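Protein SeqA (Vibrio cholerae, PDB 3SK7) negatively regulates the initiation of DNA replication by binding pairs of hemimethylated GATC sequences in the oriC region, so that initiation occurs once per chromosome per cell cycle. Local coordinates at residues M28-T33 with E110-S115; S32-I37 with E96-R101; F80-N85 with Q92-Q97. All coordinates share one frame; numbering follows the deposited sequence.

Contact 1 of 3, residues M28-T33 with E110-S115; sequences MLILST and EKVTHS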
loop_
_atom_site.group_PDB
_atom_site.type_symbol
_atom_site.label_atom_id
_atom_site.label_comp_id
_atom_site.label_asym_id
_atom_site.label_seq_id
_atom_site.Cartn_x
_atom_site.Cartn_y
_atom_site.Cartn_z
ATOM N N MET A 28 -0.948 -0.810 -5.622
ATOM C CA MET A 28 -0.391 -2.119 -5.339
ATOM C C MET A 28 1.144 -2.163 -5.291
ATOM O O MET A 28 1.724 -2.804 -4.398
ATOM C CB MET A 28 -0.917 -3.155 -6.331
ATOM C CG MET A 28 -2.386 -3.513 -6.156
ATOM S SD MET A 28 -2.723 -4.131 -4.511
ATOM C CE MET A 28 -4.162 -5.114 -4.733
ATOM N N LEU A 29 1.793 -1.484 -6.251
ATOM C CA LEU A 29 3.242 -1.487 -6.270
ATOM C C LEU A 29 3.812 -0.717 -5.074
ATOM O O LEU A 29 4.821 -1.101 -4.506
ATOM C CB LEU A 29 3.765 -0.928 -7.591
ATOM C CG LEU A 29 5.276 -0.915 -7.785
ATOM C CD1 LEU A 29 5.881 -2.279 -7.514
ATOM C CD2 LEU A 29 5.617 -0.452 -9.188
ATOM N N ILE A 30 3.154 0.356 -4.686
ATOM C CA ILE A 30 3.548 1.071 -3.473
ATOM C C ILE A 30 3.486 0.155 -2.238
ATOM O O ILE A 30 4.453 0.080 -1.448
ATOM C CB ILE A 30 2.660 2.299 -3.259
ATOM C CG1 ILE A 30 3.067 3.427 -4.203
ATOM C CG2 ILE A 30 2.742 2.814 -1.816
ATOM C CD1 ILE A 30 2.003 4.499 -4.396
ATOM N N LEU A 31 2.368 -0.558 -2.080
ATOM C CA LEU A 31 2.244 -1.494 -0.964
ATOM C C LEU A 31 3.288 -2.618 -1.028
ATOM O O LEU A 31 3.916 -2.950 -0.018
ATOM C CB LEU A 31 0.849 -2.069 -0.892
ATOM C CG LEU A 31 -0.265 -1.072 -0.559
ATOM C CD1 LEU A 31 -1.616 -1.691 -0.853
ATOM C CD2 LEU A 31 -0.195 -0.626 0.876
ATOM N N SER A 32 3.485 -3.190 -2.208
ATOM C CA SER A 32 4.485 -4.245 -2.350
ATOM C C SER A 32 5.851 -3.730 -1.946
ATOM O O SER A 32 6.650 -4.456 -1.330
ATOM C CB SER A 32 4.560 -4.747 -3.795
ATOM O OG SER A 32 3.381 -5.430 -4.199
ATOM N N THR A 33 6.137 -2.497 -2.339
ATOM C CA THR A 33 7.448 -1.911 -2.083
ATOM C C THR A 33 7.654 -1.637 -0.594
ATOM O O THR A 33 8.733 -1.874 -0.051
ATOM C CB THR A 33 7.649 -0.637 -2.888
ATOM O OG1 THR A 33 7.587 -0.931 -4.287
ATOM C CG2 THR A 33 9.009 -0.015 -2.591
ATOM N N GLU A 110 3.547 12.466 1.410
ATOM C CA GLU A 110 2.804 13.319 0.494
ATOM C C GLU A 110 3.170 13.017 -0.958
ATOM O O GLU A 110 2.276 12.915 -1.813
ATOM C CB GLU A 110 3.076 14.798 0.808
ATOM C CG GLU A 110 2.297 15.771 -0.099
ATOM C CD GLU A 110 2.714 17.226 0.042
ATOM O OE1 GLU A 110 3.775 17.484 0.658
ATOM O OE2 GLU A 110 1.979 18.107 -0.476
ATOM N N LYS A 111 4.466 12.871 -1.248
ATOM C CA LYS A 111 4.833 12.552 -2.636
ATOM C C LYS A 111 4.304 11.202 -3.090
ATOM O O LYS A 111 3.839 11.055 -4.222
ATOM C CB LYS A 111 6.342 12.630 -2.838
ATOM C CG LYS A 111 6.908 14.002 -2.451
ATOM C CD LYS A 111 8.389 14.032 -2.520
ATOM C CE LYS A 111 8.913 15.356 -1.982
ATOM N NZ LYS A 111 8.376 16.534 -2.727
ATOM N N VAL A 112 4.368 10.212 -2.208
ATOM C CA VAL A 112 3.926 8.873 -2.569
ATOM C C VAL A 112 2.400 8.832 -2.780
ATOM O O VAL A 112 1.915 8.285 -3.784
ATOM C CB VAL A 112 4.352 7.850 -1.493
ATOM C CG1 VAL A 112 3.697 6.501 -1.711
ATOM C CG2 VAL A 112 5.858 7.662 -1.487
ATOM N N THR A 113 1.645 9.418 -1.859
ATOM C CA THR A 113 0.198 9.411 -2.006
ATOM C C THR A 113 -0.271 10.259 -3.196
ATOM O O THR A 113 -1.216 9.873 -3.901
ATOM C CB THR A 113 -0.517 9.873 -0.710
ATOM O OG1 THR A 113 -0.115 11.200 -0.361
ATOM C CG2 THR A 113 -0.247 8.932 0.425
ATOM N N HIS A 114 0.390 11.386 -3.445
ATOM C CA HIS A 114 0.029 12.187 -4.618
ATOM C C HIS A 114 0.236 11.453 -5.928
ATOM O O HIS A 114 -0.398 11.789 -6.927
ATOM C CB HIS A 114 0.809 13.504 -4.624
ATOM C CG HIS A 114 0.295 14.503 -3.639
ATOM N ND1 HIS A 114 0.674 15.831 -3.660
ATOM C CD2 HIS A 114 -0.566 14.380 -2.601
ATOM C CE1 HIS A 114 0.071 16.476 -2.684
ATOM N NE2 HIS A 114 -0.694 15.617 -2.024
ATOM N N SER A 115 1.083 10.426 -5.924
ATOM C CA SER A 115 1.424 9.706 -7.144
ATOM C C SER A 115 0.397 8.657 -7.535
ATOM O O SER A 115 0.438 8.126 -8.657
ATOM C CB SER A 115 2.780 9.024 -6.998
ATOM O OG SER A 115 2.654 7.835 -6.222
#
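With chi1 at -77° and an extended second torsion, I30 holds CG1 beside its own backbone N and runs out nearly straight to CD1, which reaches V112. On the facing helix V112 has chi1 at 170°: CG1 stands opposite the backbone N and is turned toward helix 23-37, and it is this methyl that does the touching. I30 and V112 lie alongside each other and run past in opposite directions. V112 CG1 is 3.8 Å from I30 CD1, and it lies equally close, 3.8 Å, to I30 CG2, so both branches of the isoleucine close around a single methyl. The backbones stay well apart, I30 CA lying 7.9 Å from V112 CA.

Three residues beyond V112, the far end of I30 meets S115, with CD1 3.9 Å from S115 OG. The hydroxyl is already engaged: S115 OG donates to V112 O over 2.6 Å, arriving tilted 19° from the carbonyl plane, and V112 O also accepts from S115 N at 3.1 Å. F17 of helix 15-18 touches both I30 and S115, while V95 of helix 88-101 packs against both I30 and V112. The contact thus packs helix 23-37 against the C-terminal helix 106-114 in the buried core of a mainly helical domain.

No hydrogen bond crosses between the two segments, and the meeting rests on aliphatic groups brought together by burial. The one polar side-chain atom at its margin turns its hydrogen back onto the carbonyl of V112, which lets a serine hydroxyl sit against a hydrocarbon tip without leaving its polar demand unmet.

Contact 2 of 3, residues S32-I37 with E96-R101; sequences STLHRI and EQVMVR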
loop_
_atom_site.group_PDB
_atom_site.type_symbol
_atom_site.label_atom_id
_atom_site.label_comp_id
_atom_site.label_asym_id
_atom_site.label_seq_id
_atom_site.Cartn_x
_atom_site.Cartn_y
_atom_site.Cartn_z
ATOM N N SER A 32 3.485 -3.190 -2.208
ATOM C CA SER A 32 4.485 -4.245 -2.350
ATOM C C SER A 32 5.851 -3.730 -1.946
ATOM O O SER A 32 6.650 -4.456 -1.330
ATOM C CB SER A 32 4.560 -4.747 -3.795
ATOM O OG SER A 32 3.381 -5.430 -4.199
ATOM N N THR A 33 6.137 -2.497 -2.339
ATOM C CA THR A 33 7.448 -1.911 -2.083
ATOM C C THR A 33 7.654 -1.637 -0.594
ATOM O O THR A 33 8.733 -1.874 -0.051
ATOM C CB THR A 33 7.649 -0.637 -2.888
ATOM O OG1 THR A 33 7.587 -0.931 -4.287
ATOM C CG2 THR A 33 9.009 -0.015 -2.591
ATOM N N LEU A 34 6.615 -1.136 0.065
ATOM C CA LEU A 34 6.690 -0.889 1.503
ATOM C C LEU A 34 6.990 -2.175 2.235
ATOM O O LEU A 34 7.799 -2.200 3.181
ATOM C CB LEU A 34 5.389 -0.266 2.015
ATOM C CG LEU A 34 5.174 1.191 1.608
ATOM C CD1 LEU A 34 3.748 1.582 1.870
ATOM C CD2 LEU A 34 6.089 2.123 2.345
ATOM N N HIS A 35 6.335 -3.255 1.819
ATOM C CA HIS A 35 6.601 -4.548 2.430
ATOM C C HIS A 35 8.031 -5.030 2.187
ATOM O O HIS A 35 8.674 -5.579 3.081
ATOM C CB HIS A 35 5.602 -5.578 1.920
ATOM C CG HIS A 35 5.839 -6.972 2.419
ATOM N ND1 HIS A 35 6.603 -7.877 1.737
ATOM C CD2 HIS A 35 5.395 -7.590 3.538
ATOM C CE1 HIS A 35 6.624 -9.029 2.415
ATOM N NE2 HIS A 35 5.899 -8.874 3.502
ATOM N N ARG A 36 8.514 -4.851 0.971
ATOM C CA ARG A 36 9.882 -5.201 0.632
ATOM C C ARG A 36 10.893 -4.454 1.492
ATOM O O ARG A 36 11.892 -5.036 1.963
ATOM C CB ARG A 36 10.145 -4.893 -0.846
ATOM C CG ARG A 36 11.551 -5.242 -1.279
ATOM C CD ARG A 36 11.706 -5.214 -2.792
ATOM N NE ARG A 36 11.469 -3.898 -3.374
ATOM C CZ ARG A 36 12.331 -2.879 -3.325
ATOM N NH1 ARG A 36 12.028 -1.715 -3.902
ATOM N NH2 ARG A 36 13.494 -3.009 -2.685
ATOM N N ILE A 37 10.641 -3.160 1.694
ATOM C CA ILE A 37 11.556 -2.315 2.456
ATOM C C ILE A 37 11.663 -2.709 3.921
ATOM O O ILE A 37 12.754 -2.676 4.500
ATOM C CB ILE A 37 11.116 -0.815 2.363
ATOM C CG1 ILE A 37 11.407 -0.282 0.973
ATOM C CG2 ILE A 37 11.806 0.023 3.429
ATOM C CD1 ILE A 37 10.757 1.047 0.738
ATOM N N GLU A 96 -1.253 6.434 3.376
ATOM C CA GLU A 96 -0.788 7.350 4.393
ATOM C C GLU A 96 -0.809 6.715 5.782
ATOM O O GLU A 96 0.160 6.821 6.524
ATOM C CB GLU A 96 -1.656 8.616 4.403
ATOM C CG GLU A 96 -1.308 9.578 5.531
ATOM C CD GLU A 96 -2.207 10.780 5.586
ATOM O OE1 GLU A 96 -3.381 10.718 5.128
ATOM O OE2 GLU A 96 -1.731 11.790 6.123
ATOM N N GLN A 97 -1.915 6.063 6.129
ATOM C CA GLN A 97 -2.038 5.426 7.434
ATOM C C GLN A 97 -0.919 4.421 7.653
ATOM O O GLN A 97 -0.250 4.383 8.740
ATOM C CB GLN A 97 -3.392 4.723 7.567
ATOM C CG GLN A 97 -4.560 5.677 7.749
ATOM C CD GLN A 97 -5.925 5.043 7.511
ATOM O OE1 GLN A 97 -6.084 3.819 7.525
ATOM N NE2 GLN A 97 -6.926 5.892 7.290
ATOM N N VAL A 98 -0.677 3.600 6.637
ATOM C CA VAL A 98 0.379 2.614 6.734
ATOM C C VAL A 98 1.763 3.272 6.895
ATOM O O VAL A 98 2.566 2.878 7.762
ATOM C CB VAL A 98 0.373 1.701 5.501
ATOM C CG1 VAL A 98 1.622 0.842 5.431
ATOM C CG2 VAL A 98 -0.873 0.803 5.492
ATOM N N MET A 99 2.048 4.257 6.052
ATOM C CA MET A 99 3.364 4.860 6.049
ATOM C C MET A 99 3.611 5.662 7.321
ATOM O O MET A 99 4.723 5.676 7.835
ATOM C CB MET A 99 3.554 5.750 4.821
ATOM C CG MET A 99 3.722 4.971 3.536
ATOM S SD MET A 99 4.185 5.966 2.106
ATOM C CE MET A 99 5.859 6.329 2.529
ATOM N N VAL A 100 2.581 6.329 7.836
ATOM C CA VAL A 100 2.722 7.037 9.104
ATOM C C VAL A 100 3.067 6.064 10.224
ATOM O O VAL A 100 3.980 6.335 11.048
ATOM C CB VAL A 100 1.426 7.799 9.460
ATOM C CG1 VAL A 100 1.445 8.223 10.900
ATOM C CG2 VAL A 100 1.275 9.015 8.585
ATOM N N ARG A 101 2.353 4.941 10.277
ATOM C CA ARG A 101 2.613 3.953 11.307
ATOM C C ARG A 101 3.996 3.303 11.185
ATOM O O ARG A 101 4.630 2.968 12.200
ATOM C CB ARG A 101 1.537 2.903 11.290
ATOM C CG ARG A 101 1.667 1.886 12.349
ATOM C CD ARG A 101 1.401 2.481 13.715
ATOM N NE ARG A 101 1.225 1.406 14.672
ATOM C CZ ARG A 101 0.589 1.528 15.822
ATOM N NH1 ARG A 101 0.479 0.468 16.590
ATOM N NH2 ARG A 101 0.079 2.697 16.188
#
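L34, M99 and V98 make up this contact between helix 23-37 and helix 88-101, with L34 giving the largest share of the 117 Å² buried between the two segments. The CB of L34 points at the opposite helix, and the side chain ends in a fork that closes on one methylene of the methionine: M99 CG is 3.8 Å from L34 CD1 and 3.9 Å from L34 CD2. The two side chains cross at about a right angle, so the fork meets the flank of the M99 chain, not its end.

M99 starts from a CB that points neither at the other helix nor away from it. Its CG lies beside the backbone N (chi1 -73°), and the chain runs on extended through chi2 as far as the sulfur, after which chi3, 72°, bends the terminal methyl CE out of line. V98 adds a lighter touch from the neighbouring position: its CB does point across, and its CG1 comes within 4.2 Å of L34 CD1. That leucine methyl therefore touches both residues. The helix backbones stand apart by 8.0 Å from L34 CA to M99 CA, the gap being bridged by these apolar side chains, with no hydrogen bond between the segments.

All three residues are buried in the helical core. F104, in the turn that follows helix 88-101, touches both L34 and M99; helix 39-47 supplies F42 against L34 and T46 against V98; and I109 and V112 of helix 106-114 meet M99. The contact is thus flanked by helix 39-47, the F104 turn and helix 106-114, while helix 3-12 packs on T33 and I37.

Contact 3 of 3, residues F80-N85 with Q92-Q97; sequences FWVITN and QQMVEQ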
loop_
_atom_site.group_PDB
_atom_site.type_symbol
_atom_site.label_atom_id
_atom_site.label_comp_id
_atom_site.label_asym_id
_atom_site.label_seq_id
_atom_site.Cartn_x
_atom_site.Cartn_y
_atom_site.Cartn_z
ATOM N N PHE A 80 -0.066 -10.746 1.969
ATOM C CA PHE A 80 -1.219 -9.940 2.348
ATOM C C PHE A 80 -2.199 -9.661 1.219
ATOM O O PHE A 80 -1.851 -9.777 0.032
ATOM C CB PHE A 80 -0.740 -8.627 2.997
ATOM C CG PHE A 80 0.098 -8.841 4.224
ATOM C CD1 PHE A 80 -0.459 -9.339 5.397
ATOM C CD2 PHE A 80 1.459 -8.621 4.210
ATOM C CE1 PHE A 80 0.309 -9.552 6.518
ATOM C CE2 PHE A 80 2.222 -8.852 5.353
ATOM C CZ PHE A 80 1.627 -9.328 6.490
ATOM N N TRP A 81 -3.411 -9.274 1.613
ATOM C CA TRP A 81 -4.528 -8.923 0.762
ATOM C C TRP A 81 -5.054 -7.576 1.216
ATOM O O TRP A 81 -4.917 -7.209 2.396
ATOM C CB TRP A 81 -5.659 -9.950 0.903
ATOM C CG TRP A 81 -5.319 -11.299 0.313
ATOM C CD1 TRP A 81 -4.411 -12.206 0.783
ATOM C CD2 TRP A 81 -5.873 -11.860 -0.871
ATOM N NE1 TRP A 81 -4.366 -13.306 -0.051
ATOM C CE2 TRP A 81 -5.247 -13.108 -1.080
ATOM C CE3 TRP A 81 -6.830 -11.431 -1.784
ATOM C CZ2 TRP A 81 -5.559 -13.927 -2.161
ATOM C CZ3 TRP A 81 -7.145 -12.251 -2.841
ATOM C CH2 TRP A 81 -6.509 -13.480 -3.026
ATOM N N VAL A 82 -5.641 -6.834 0.273
ATOM C CA VAL A 82 -6.210 -5.523 0.574
ATOM C C VAL A 82 -7.543 -5.343 -0.125
ATOM O O VAL A 82 -7.756 -5.889 -1.200
ATOM C CB VAL A 82 -5.217 -4.405 0.191
ATOM C CG1 VAL A 82 -4.959 -4.352 -1.313
ATOM C CG2 VAL A 82 -5.678 -3.058 0.666
ATOM N N ILE A 83 -8.459 -4.617 0.500
ATOM C CA ILE A 83 -9.720 -4.300 -0.137
ATOM C C ILE A 83 -9.525 -3.225 -1.224
ATOM O O ILE A 83 -8.727 -2.292 -1.072
ATOM C CB ILE A 83 -10.808 -3.903 0.866
ATOM C CG1 ILE A 83 -10.528 -2.545 1.489
ATOM C CG2 ILE A 83 -10.947 -4.976 1.950
ATOM C CD1 ILE A 83 -11.664 -2.057 2.359
ATOM N N THR A 84 -10.226 -3.387 -2.344
ATOM C CA THR A 84 -10.075 -2.485 -3.469
ATOM C C THR A 84 -11.374 -1.883 -3.943
ATOM O O THR A 84 -11.378 -1.227 -4.981
ATOM C CB THR A 84 -9.359 -3.121 -4.659
ATOM O OG1 THR A 84 -10.204 -4.089 -5.290
ATOM C CG2 THR A 84 -8.079 -3.781 -4.248
ATOM N N ASN A 85 -12.443 -2.043 -3.166
ATOM C CA ASN A 85 -13.725 -1.404 -3.489
ATOM C C ASN A 85 -13.700 0.053 -3.069
ATOM O O ASN A 85 -14.490 0.492 -2.228
ATOM C CB ASN A 85 -14.891 -2.100 -2.768
ATOM C CG ASN A 85 -14.847 -1.890 -1.245
ATOM O OD1 ASN A 85 -13.784 -1.673 -0.667
ATOM N ND2 ASN A 85 -16.006 -1.946 -0.603
ATOM N N GLN A 92 -5.277 6.652 -1.185
ATOM C CA GLN A 92 -4.278 7.574 -0.644
ATOM C C GLN A 92 -4.292 7.538 0.878
ATOM O O GLN A 92 -3.237 7.490 1.533
ATOM C CB GLN A 92 -4.545 8.994 -1.171
ATOM C CG GLN A 92 -4.237 9.169 -2.647
ATOM C CD GLN A 92 -4.725 10.476 -3.203
ATOM O OE1 GLN A 92 -5.724 11.041 -2.759
ATOM N NE2 GLN A 92 -4.047 10.940 -4.218
ATOM N N GLN A 93 -5.489 7.572 1.457
ATOM C CA GLN A 93 -5.596 7.557 2.914
ATOM C C GLN A 93 -5.058 6.282 3.526
ATOM O O GLN A 93 -4.459 6.295 4.594
ATOM C CB GLN A 93 -7.067 7.725 3.333
ATOM C CG GLN A 93 -7.624 9.090 2.991
ATOM C CD GLN A 93 -9.092 9.256 3.378
ATOM O OE1 GLN A 93 -9.824 8.278 3.498
ATOM N NE2 GLN A 93 -9.518 10.499 3.591
ATOM N N MET A 94 -5.292 5.171 2.855
ATOM C CA MET A 94 -4.803 3.877 3.337
ATOM C C MET A 94 -3.275 3.835 3.338
ATOM O O MET A 94 -2.644 3.373 4.302
ATOM C CB MET A 94 -5.353 2.759 2.465
ATOM C CG MET A 94 -6.875 2.654 2.529
ATOM S SD MET A 94 -7.634 1.649 1.233
ATOM C CE MET A 94 -6.901 0.110 1.714
ATOM N N VAL A 95 -2.684 4.310 2.242
ATOM C CA VAL A 95 -1.230 4.328 2.149
ATOM C C VAL A 95 -0.618 5.289 3.190
ATOM O O VAL A 95 0.396 4.986 3.812
ATOM C CB VAL A 95 -0.769 4.707 0.734
ATOM C CG1 VAL A 95 0.703 5.068 0.719
ATOM C CG2 VAL A 95 -1.030 3.579 -0.239
ATOM N N GLU A 96 -1.253 6.434 3.376
ATOM C CA GLU A 96 -0.788 7.350 4.393
ATOM C C GLU A 96 -0.809 6.715 5.782
ATOM O O GLU A 96 0.160 6.821 6.524
ATOM C CB GLU A 96 -1.656 8.616 4.403
ATOM C CG GLU A 96 -1.308 9.578 5.531
ATOM C CD GLU A 96 -2.207 10.780 5.586
ATOM O OE1 GLU A 96 -3.381 10.718 5.128
ATOM O OE2 GLU A 96 -1.731 11.790 6.123
ATOM N N GLN A 97 -1.915 6.063 6.129
ATOM C CA GLN A 97 -2.038 5.426 7.434
ATOM C C GLN A 97 -0.919 4.421 7.653
ATOM O O GLN A 97 -0.250 4.383 8.740
ATOM C CB GLN A 97 -3.392 4.723 7.567
ATOM C CG GLN A 97 -4.560 5.677 7.749
ATOM C CD GLN A 97 -5.925 5.043 7.511
ATOM O OE1 GLN A 97 -6.084 3.819 7.525
ATOM N NE2 GLN A 97 -6.926 5.892 7.290
#
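V82 lies in extended backbone (phi/psi -138°/147°) and faces M94, which sits on regular helix in the second turn of helix 88-101, their CA atoms 9.9 Å apart. Such a wide gap between strand 81-82 and the helix is bridged by side chains. V82 directs its CB at the helix and carries CG2 opposite its backbone N. M94 points its CB back and runs out extended before a bend at chi3 swings the terminal methyl round onto the valine.

The meeting is methyl on methyl, V82 CG2 to M94 CE at 3.6 Å, with the two side chains inclined to each other. The same CE reaches I83, lying 4.1 Å from I83 O and 4.5 Å from I83 CG1, the branch by which the isoleucine comes nearer to the helix. Helix 23-37 lies next to both sides, with M28 against V82 and F27 against M94.

One methionine methyl therefore serves two consecutive residues, V82 and I83. The carbonyl it brushes has its own partner, I83 O being hydrogen-bonded by N86 ND2, and no hydrogen bond links the two segments. The contact between the central strand of the small antiparallel sheet and helix 88-101 is therefore apolar in character.

How the contacts relate
Contacts 1 and 2 both start from helix 23-37 and lie about 8 Å apart between centres; contact 3 is about 10 Å from either. In sequence, helix 23-37 comes first, then strand 81-82, helix 88-101 and helix 106-114, so contact 3 nests inside the loop closed by contact 1 and ends on the same helix as contact 2. Direct touches join them: V112 CG1 packs 3.9 Å from M99 SD, M28 CE lies 3.6 Å from V82 CG1, and Q92 NE2 probably donates to T113 O. Together they bring three helices and the central strand of the small sheet together in the core of the SeqA C-terminal domain.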